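Local coordinates for protein enoyl-CoA hydratase/carnithine racemase (Magnetospirillum magneticum, PDB 4NEK) that probably acts on enoyl-CoA thioesters as a member of the enoyl-CoA hydratase/isomerase (crotonase) family, perhaps as a delta(3)-delta(2)-enoyl-CoA isomerase, at residues Phe51-Ser56 against Lys92-Ala97; Ala96-Ala101 against Asp114-Ala119. All coordinates share one frame; numbering follows the deposited sequence.

Interaction 1. Residues Phe51-Ser56 against Lys92-Ala97; sequences FLILGS and KPVVAA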
ATOM      1  N   PHE C  51     -17.236  22.645  12.765  1.00 25.18           N
ATOM      2  CA  PHE C  51     -15.989  23.393  12.976  1.00 25.64           C
ATOM      3  C   PHE C  51     -14.942  23.060  11.950  1.00 25.81           C
ATOM      4  O   PHE C  51     -14.808  21.923  11.532  1.00 24.50           O
ATOM      5  CB  PHE C  51     -15.376  23.037  14.311  1.00 27.20           C
ATOM      6  CG  PHE C  51     -16.202  23.453  15.501  1.00 26.30           C
ATOM      7  CD1 PHE C  51     -16.038  24.695  16.045  1.00 26.49           C
ATOM      8  CD2 PHE C  51     -17.083  22.567  16.099  1.00 25.02           C
ATOM      9  CE1 PHE C  51     -16.786  25.080  17.149  1.00 28.22           C
ATOM     10  CE2 PHE C  51     -17.818  22.935  17.203  1.00 25.91           C
ATOM     11  CZ  PHE C  51     -17.695  24.198  17.720  1.00 26.82           C
ATOM     12  N   LEU C  52     -14.154  24.059  11.615  1.00 27.05           N
ATOM     13  CA  LEU C  52     -12.987  23.852  10.793  1.00 27.30           C
ATOM     14  C   LEU C  52     -11.763  24.500  11.453  1.00 27.30           C
ATOM     15  O   LEU C  52     -11.712  25.696  11.615  1.00 25.56           O
ATOM     16  CB  LEU C  52     -13.207  24.469   9.436  1.00 27.36           C
ATOM     17  CG  LEU C  52     -11.971  24.559   8.548  1.00 28.86           C
ATOM     18  CD1 LEU C  52     -11.451  23.171   8.260  1.00 29.78           C
ATOM     19  CD2 LEU C  52     -12.310  25.216   7.237  1.00 30.09           C
ATOM     20  N   ILE C  53     -10.782  23.686  11.821  1.00 27.59           N
ATOM     21  CA  ILE C  53      -9.596  24.167  12.494  1.00 29.97           C
ATOM     22  C   ILE C  53      -8.436  24.256  11.561  1.00 27.67           C
ATOM     23  O   ILE C  53      -8.102  23.282  10.918  1.00 27.38           O
ATOM     24  CB  ILE C  53      -9.137  23.199  13.561  1.00 33.09           C
ATOM     25  CG1 ILE C  53     -10.260  22.892  14.508  1.00 38.34           C
ATOM     26  CG2 ILE C  53      -7.996  23.772  14.382  1.00 33.45           C
ATOM     27  CD1 ILE C  53      -9.919  21.655  15.299  1.00 43.54           C
ATOM     28  N   LEU C  54      -7.803  25.417  11.559  1.00 25.39           N
ATOM     29  CA  LEU C  54      -6.718  25.739  10.634  1.00 26.01           C
ATOM     30  C   LEU C  54      -5.521  26.301  11.375  1.00 25.58           C
ATOM     31  O   LEU C  54      -5.644  26.791  12.495  1.00 24.10           O
ATOM     32  CB  LEU C  54      -7.155  26.843   9.667  1.00 25.56           C
ATOM     33  CG  LEU C  54      -8.410  26.512   8.873  1.00 26.47           C
ATOM     34  CD1 LEU C  54      -8.830  27.679   7.978  1.00 28.59           C
ATOM     35  CD2 LEU C  54      -8.188  25.284   8.032  1.00 25.11           C
ATOM     36  N   GLY C  55      -4.371  26.265  10.718  1.00 24.68           N
ATOM     37  CA  GLY C  55      -3.198  26.936  11.231  1.00 23.34           C
ATOM     38  C   GLY C  55      -2.782  28.101  10.362  1.00 22.03           C
ATOM     39  O   GLY C  55      -3.599  28.781   9.745  1.00 18.49           O
ATOM     40  N   SER C  56      -1.475  28.335  10.332  1.00 24.68           N
ATOM     41  CA  SER C  56      -0.905  29.424   9.555  1.00 26.23           C
ATOM     42  C   SER C  56      -0.815  28.948   8.121  1.00 28.55           C
ATOM     43  O   SER C  56      -1.276  27.836   7.784  1.00 33.43           O
ATOM     44  CB  SER C  56       0.457  29.796  10.095  1.00 26.77           C
ATOM     45  OG  SER C  56       1.477  28.899   9.636  1.00 24.39           O
ATOM     46  N   LYS C  92     -20.648  18.517  17.721  1.00 28.16           N
ATOM     47  CA  LYS C  92     -20.638  18.827  16.300  1.00 26.71           C
ATOM     48  C   LYS C  92     -19.340  18.366  15.640  1.00 23.85           C
ATOM     49  O   LYS C  92     -18.331  18.211  16.283  1.00 21.93           O
ATOM     50  CB  LYS C  92     -20.838  20.331  16.062  1.00 27.08           C
ATOM     51  CG  LYS C  92     -22.136  20.856  16.641  1.00 29.34           C
ATOM     52  CD  LYS C  92     -22.341  22.378  16.455  1.00 30.15           C
ATOM     53  CE  LYS C  92     -23.609  22.826  17.170  1.00 28.01           C
ATOM     54  NZ  LYS C  92     -23.862  24.269  17.047  1.00 31.69           N
ATOM     55  N   PRO C  93     -19.387  18.158  14.348  1.00 23.60           N
ATOM     56  CA  PRO C  93     -18.232  17.673  13.624  1.00 23.87           C
ATOM     57  C   PRO C  93     -17.116  18.670  13.559  1.00 22.43           C
ATOM     58  O   PRO C  93     -17.358  19.874  13.577  1.00 20.90           O
ATOM     59  CB  PRO C  93     -18.749  17.449  12.194  1.00 24.65           C
ATOM     60  CG  PRO C  93     -20.234  17.432  12.298  1.00 25.68           C
ATOM     61  CD  PRO C  93     -20.583  18.272  13.489  1.00 24.82           C
ATOM     62  N   VAL C  94     -15.907  18.138  13.433  1.00 21.78           N
ATOM     63  CA  VAL C  94     -14.690  18.928  13.467  1.00 22.89           C
ATOM     64  C   VAL C  94     -13.777  18.461  12.334  1.00 23.03           C
ATOM     65  O   VAL C  94     -13.462  17.299  12.225  1.00 21.29           O
ATOM     66  CB  VAL C  94     -13.971  18.716  14.796  1.00 23.31           C
ATOM     67  CG1 VAL C  94     -12.687  19.506  14.850  1.00 23.29           C
ATOM     68  CG2 VAL C  94     -14.873  19.078  15.975  1.00 23.54           C
ATOM     69  N   VAL C  95     -13.412  19.388  11.469  1.00 23.78           N
ATOM     70  CA  VAL C  95     -12.532  19.109  10.351  1.00 22.65           C
ATOM     71  C   VAL C  95     -11.260  19.888  10.572  1.00 21.53           C
ATOM     72  O   VAL C  95     -11.324  21.017  11.031  1.00 22.86           O
ATOM     73  CB  VAL C  95     -13.171  19.626   9.054  1.00 23.15           C
ATOM     74  CG1 VAL C  95     -12.231  19.414   7.855  1.00 22.12           C
ATOM     75  CG2 VAL C  95     -14.508  18.940   8.819  1.00 21.95           C
ATOM     76  N   ALA C  96     -10.122  19.291  10.295  1.00 21.09           N
ATOM     77  CA  ALA C  96      -8.864  19.995  10.440  1.00 22.17           C
ATOM     78  C   ALA C  96      -8.049  19.947   9.173  1.00 21.68           C
ATOM     79  O   ALA C  96      -8.139  18.997   8.432  1.00 20.02           O
ATOM     80  CB  ALA C  96      -8.070  19.377  11.548  1.00 23.65           C
ATOM     81  N   ALA C  97      -7.271  20.994   8.935  1.00 21.13           N
ATOM     82  CA  ALA C  97      -6.378  21.024   7.815  1.00 21.83           C
ATOM     83  C   ALA C  97      -5.026  21.310   8.371  1.00 22.96           C
ATOM     84  O   ALA C  97      -4.811  22.373   8.939  1.00 25.11           O
ATOM     85  CB  ALA C  97      -6.790  22.125   6.852  1.00 22.41           C
TER
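Phe-51 to Ile-53 pair with Val-94 to Ala-96 as neighbouring parallel strands, with axes 4.6 Å apart and 22° between their directions. Four backbone hydrogen bonds join them. Phe-51 N gives a nearly straight bond to Pro-93 O (2.9 Å), and Phe-51 O takes Val-95 N. Ile-53 N and Ile-53 O bond in the same way to Val-95 O and Ala-97 N. The strands 50-54 and 94-98 are central in the main sheet of the crotonase fold, and helices cover both faces. On the Phe-51, Ile-53 and Val-94 face, Ile-53 crosses Val-94 obliquely, with CD1 3.5 Å from Val-94 CG1. Ile-53 CG1, anti to the carbonyl carbon (chi1 -54°), carries CD1 there. The other methyl of Val-94, CG2, lies 4.1 Å from Phe-51 CD2. Phe-51 crosses Lys-92 at about a right angle, with CE2 4.1 Å from Lys-92 CB. The extended Lys-92 chain carries NZ away to Val-48 O and Gly-42 O. Phe-39 of helix 29-44 stacks on the Phe-51 ring. On the opposite face, Leu-52 CD1 reaches Val-95 CG1 at 3.9 Å. Farther along, Leu-54 CD2 touches Ala-97 CB at 3.7 Å, on the helix 179-194 side.

Interaction 2. Residues Ala96-Ala101 against Asp114-Ala119; sequences AAVRGA and DLVYAA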
ATOM      1  N   ALA C  96     -10.122  19.291  10.295  1.00 21.09           N
ATOM      2  CA  ALA C  96      -8.864  19.995  10.440  1.00 22.17           C
ATOM      3  C   ALA C  96      -8.049  19.947   9.173  1.00 21.68           C
ATOM      4  O   ALA C  96      -8.139  18.997   8.432  1.00 20.02           O
ATOM      5  CB  ALA C  96      -8.070  19.377  11.548  1.00 23.65           C
ATOM      6  N   ALA C  97      -7.271  20.994   8.935  1.00 21.13           N
ATOM      7  CA  ALA C  97      -6.378  21.024   7.815  1.00 21.83           C
ATOM      8  C   ALA C  97      -5.026  21.310   8.371  1.00 22.96           C
ATOM      9  O   ALA C  97      -4.811  22.373   8.939  1.00 25.11           O
ATOM     10  CB  ALA C  97      -6.790  22.125   6.852  1.00 22.41           C
ATOM     11  N   VAL C  98      -4.095  20.372   8.213  1.00 22.71           N
ATOM     12  CA  VAL C  98      -2.783  20.501   8.779  1.00 21.47           C
ATOM     13  C   VAL C  98      -1.706  20.612   7.741  1.00 20.94           C
ATOM     14  O   VAL C  98      -1.875  20.160   6.630  1.00 22.43           O
ATOM     15  CB  VAL C  98      -2.475  19.321   9.698  1.00 24.81           C
ATOM     16  CG1 VAL C  98      -3.595  19.138  10.702  1.00 27.40           C
ATOM     17  CG2 VAL C  98      -2.378  18.022   8.947  1.00 26.60           C
ATOM     18  N   ARG C  99      -0.577  21.173   8.130  1.00 23.71           N
ATOM     19  CA  ARG C  99       0.597  21.307   7.268  1.00 26.31           C
ATOM     20  C   ARG C  99       1.789  21.638   8.095  1.00 26.87           C
ATOM     21  O   ARG C  99       1.651  21.996   9.249  1.00 28.96           O
ATOM     22  CB  ARG C  99       0.398  22.426   6.243  1.00 26.77           C
ATOM     23  CG  ARG C  99       0.406  23.801   6.883  1.00 26.99           C
ATOM     24  CD  ARG C  99      -0.442  24.791   6.120  1.00 26.01           C
ATOM     25  NE  ARG C  99       0.073  24.941   4.782  1.00 27.07           N
ATOM     26  CZ  ARG C  99      -0.580  25.510   3.787  1.00 29.34           C
ATOM     27  NH1 ARG C  99      -1.785  26.051   3.949  1.00 31.43           N
ATOM     28  NH2 ARG C  99      -0.012  25.544   2.602  1.00 32.12           N
ATOM     29  N   GLY C 100       2.972  21.547   7.497  1.00 26.61           N
ATOM     30  CA  GLY C 100       4.220  21.820   8.203  1.00 24.75           C
ATOM     31  C   GLY C 100       4.291  21.081   9.525  1.00 24.56           C
ATOM     32  O   GLY C 100       4.033  19.882   9.591  1.00 23.43           O
ATOM     33  N   ALA C 101       4.571  21.805  10.593  1.00 23.59           N
ATOM     34  CA  ALA C 101       4.655  21.188  11.907  1.00 24.67           C
ATOM     35  C   ALA C 101       3.292  20.793  12.484  1.00 24.15           C
ATOM     36  O   ALA C 101       2.358  21.587  12.482  1.00 24.21           O
ATOM     37  CB  ALA C 101       5.335  22.118  12.859  1.00 25.22           C
ATOM     38  N   ASP C 114     -13.052  14.623  13.066  1.00 26.31           N
ATOM     39  CA  ASP C 114     -13.865  13.744  12.284  1.00 25.36           C
ATOM     40  C   ASP C 114     -13.270  13.592  10.916  1.00 25.01           C
ATOM     41  O   ASP C 114     -13.298  12.490  10.357  1.00 23.93           O
ATOM     42  CB  ASP C 114     -15.247  14.272  12.229  1.00 27.10           C
ATOM     43  CG  ASP C 114     -15.868  14.351  13.626  1.00 30.85           C
ATOM     44  OD1 ASP C 114     -16.158  13.284  14.218  1.00 30.39           O
ATOM     45  OD2 ASP C 114     -16.037  15.483  14.150  1.00 31.40           O
ATOM     46  N   LEU C 115     -12.696  14.665  10.388  1.00 21.50           N
ATOM     47  CA  LEU C 115     -11.935  14.597   9.149  1.00 20.91           C
ATOM     48  C   LEU C 115     -10.717  15.450   9.239  1.00 21.02           C
ATOM     49  O   LEU C 115     -10.768  16.537   9.776  1.00 21.31           O
ATOM     50  CB  LEU C 115     -12.758  15.152   7.981  1.00 21.71           C
ATOM     51  CG  LEU C 115     -14.068  14.469   7.643  1.00 22.35           C
ATOM     52  CD1 LEU C 115     -14.840  15.284   6.613  1.00 23.09           C
ATOM     53  CD2 LEU C 115     -13.863  13.069   7.116  1.00 21.18           C
ATOM     54  N   VAL C 116      -9.645  15.012   8.618  1.00 21.04           N
ATOM     55  CA  VAL C 116      -8.379  15.705   8.632  1.00 20.68           C
ATOM     56  C   VAL C 116      -7.662  15.571   7.302  1.00 19.91           C
ATOM     57  O   VAL C 116      -7.553  14.486   6.754  1.00 20.23           O
ATOM     58  CB  VAL C 116      -7.472  15.058   9.659  1.00 22.01           C
ATOM     59  CG1 VAL C 116      -6.152  15.802   9.710  1.00 24.04           C
ATOM     60  CG2 VAL C 116      -8.105  15.046  11.025  1.00 20.65           C
ATOM     61  N   TYR C 117      -7.208  16.682   6.755  1.00 21.32           N
ATOM     62  CA  TYR C 117      -6.454  16.699   5.479  1.00 20.68           C
ATOM     63  C   TYR C 117      -5.144  17.330   5.813  1.00 20.07           C
ATOM     64  O   TYR C 117      -5.096  18.241   6.623  1.00 19.18           O
ATOM     65  CB  TYR C 117      -7.165  17.506   4.385  1.00 21.61           C
ATOM     66  CG  TYR C 117      -8.490  16.914   4.111  1.00 23.66           C
ATOM     67  CD1 TYR C 117      -8.650  15.860   3.208  1.00 23.02           C
ATOM     68  CD2 TYR C 117      -9.594  17.311   4.889  1.00 26.64           C
ATOM     69  CE1 TYR C 117      -9.886  15.235   3.044  1.00 25.48           C
ATOM     70  CE2 TYR C 117     -10.844  16.713   4.725  1.00 28.20           C
ATOM     71  CZ  TYR C 117     -10.998  15.683   3.809  1.00 27.55           C
ATOM     72  OH  TYR C 117     -12.255  15.161   3.660  1.00 27.98           O
ATOM     73  N   ALA C 118      -4.095  16.860   5.161  1.00 19.10           N
ATOM     74  CA  ALA C 118      -2.751  17.311   5.402  1.00 18.84           C
ATOM     75  C   ALA C 118      -2.019  17.661   4.138  1.00 18.71           C
ATOM     76  O   ALA C 118      -2.249  17.058   3.104  1.00 19.88           O
ATOM     77  CB  ALA C 118      -1.989  16.201   6.074  1.00 20.73           C
ATOM     78  N   ALA C 119      -1.131  18.637   4.216  1.00 19.64           N
ATOM     79  CA  ALA C 119      -0.320  19.013   3.069  1.00 22.98           C
ATOM     80  C   ALA C 119       0.852  18.088   2.953  1.00 25.57           C
ATOM     81  O   ALA C 119       1.252  17.478   3.941  1.00 31.88           O
ATOM     82  CB  ALA C 119       0.184  20.415   3.219  1.00 23.79           C
TER
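Val-98 and Ala-118 make the tightest side-chain contact between strands 94-98 and 115-118. These are adjacent parallel strands of the main crotonase-fold sheet, 20° apart in direction. Val-98 CG2 comes within 3.4 Å of Ala-118 CB, closer than usual for two carbons. The torsion explains the approach: with chi1 -52°, CG2 sits between the backbone N and the carbonyl carbon, and CG1 is anti to the carbonyl carbon. Val-98 CG1 also lies 4.3 Å from Val-116 CG1, a looser contact. Ala-96 CB lies at similar, loose distances from both Val-116 methyls, and Val-116 CG1 is 4.0 Å from Ala-96 O. Ala-96, Val-98, Val-116 and Ala-118 share one face of the sheet. Phe-60 and Leu-110 also touch Val-98 there.

Ala-97 and Tyr-117 lie on the opposite face. Tyr-117 CD2 passes 4.2 Å from Ala-96 O, which lies oblique to the ring. Leu-182 and Ala-189 of helix 179-194 pack on Tyr-117. Ala-97 meets Ala-186 of the same helix.

Four backbone bonds hold the strands in this register. Ala-96 N bonds to Leu-115 O, with the donor in the carbonyl plane. Ala-96 O then accepts Tyr-117 N. Val-98 N bonds to Tyr-117 O at 2.8 Å. The last bond runs from Ala-119 N to Val-98 O, with an N-H...O angle of 148°, so it is the most bent of the four. At this end the pairing passes beyond the strands. The chain of Arg-99 leads away from 114-119, but its first side-chain carbon stays close: Arg-99 CB lies 3.6 Å from Ala-119 CB.

Interactions 1 and 2 are both buried and lie side by side in one sheet. They share strand 94-98: interaction 1 joins it to 50-54, interaction 2 to 115-118. Ala-96 and Ala-97 belong to both. Each uses four backbone bonds in a parallel ladder, but the side chains differ. Interaction 1 is nearer the chain's centre and packs larger apolar groups between helices 29-44 and 179-194; the latter also covers interaction 2. Interaction 2 relies more on alanine and valine, and its Tyr-117 and Arg-99 are partly exposed. The two also meet directly, since Asp-114 OD2 probably accepts Val-94 N. That carboxylate forms a salt bridge with Lys-205, while its OD1 bonds to His-149 of a second subunit.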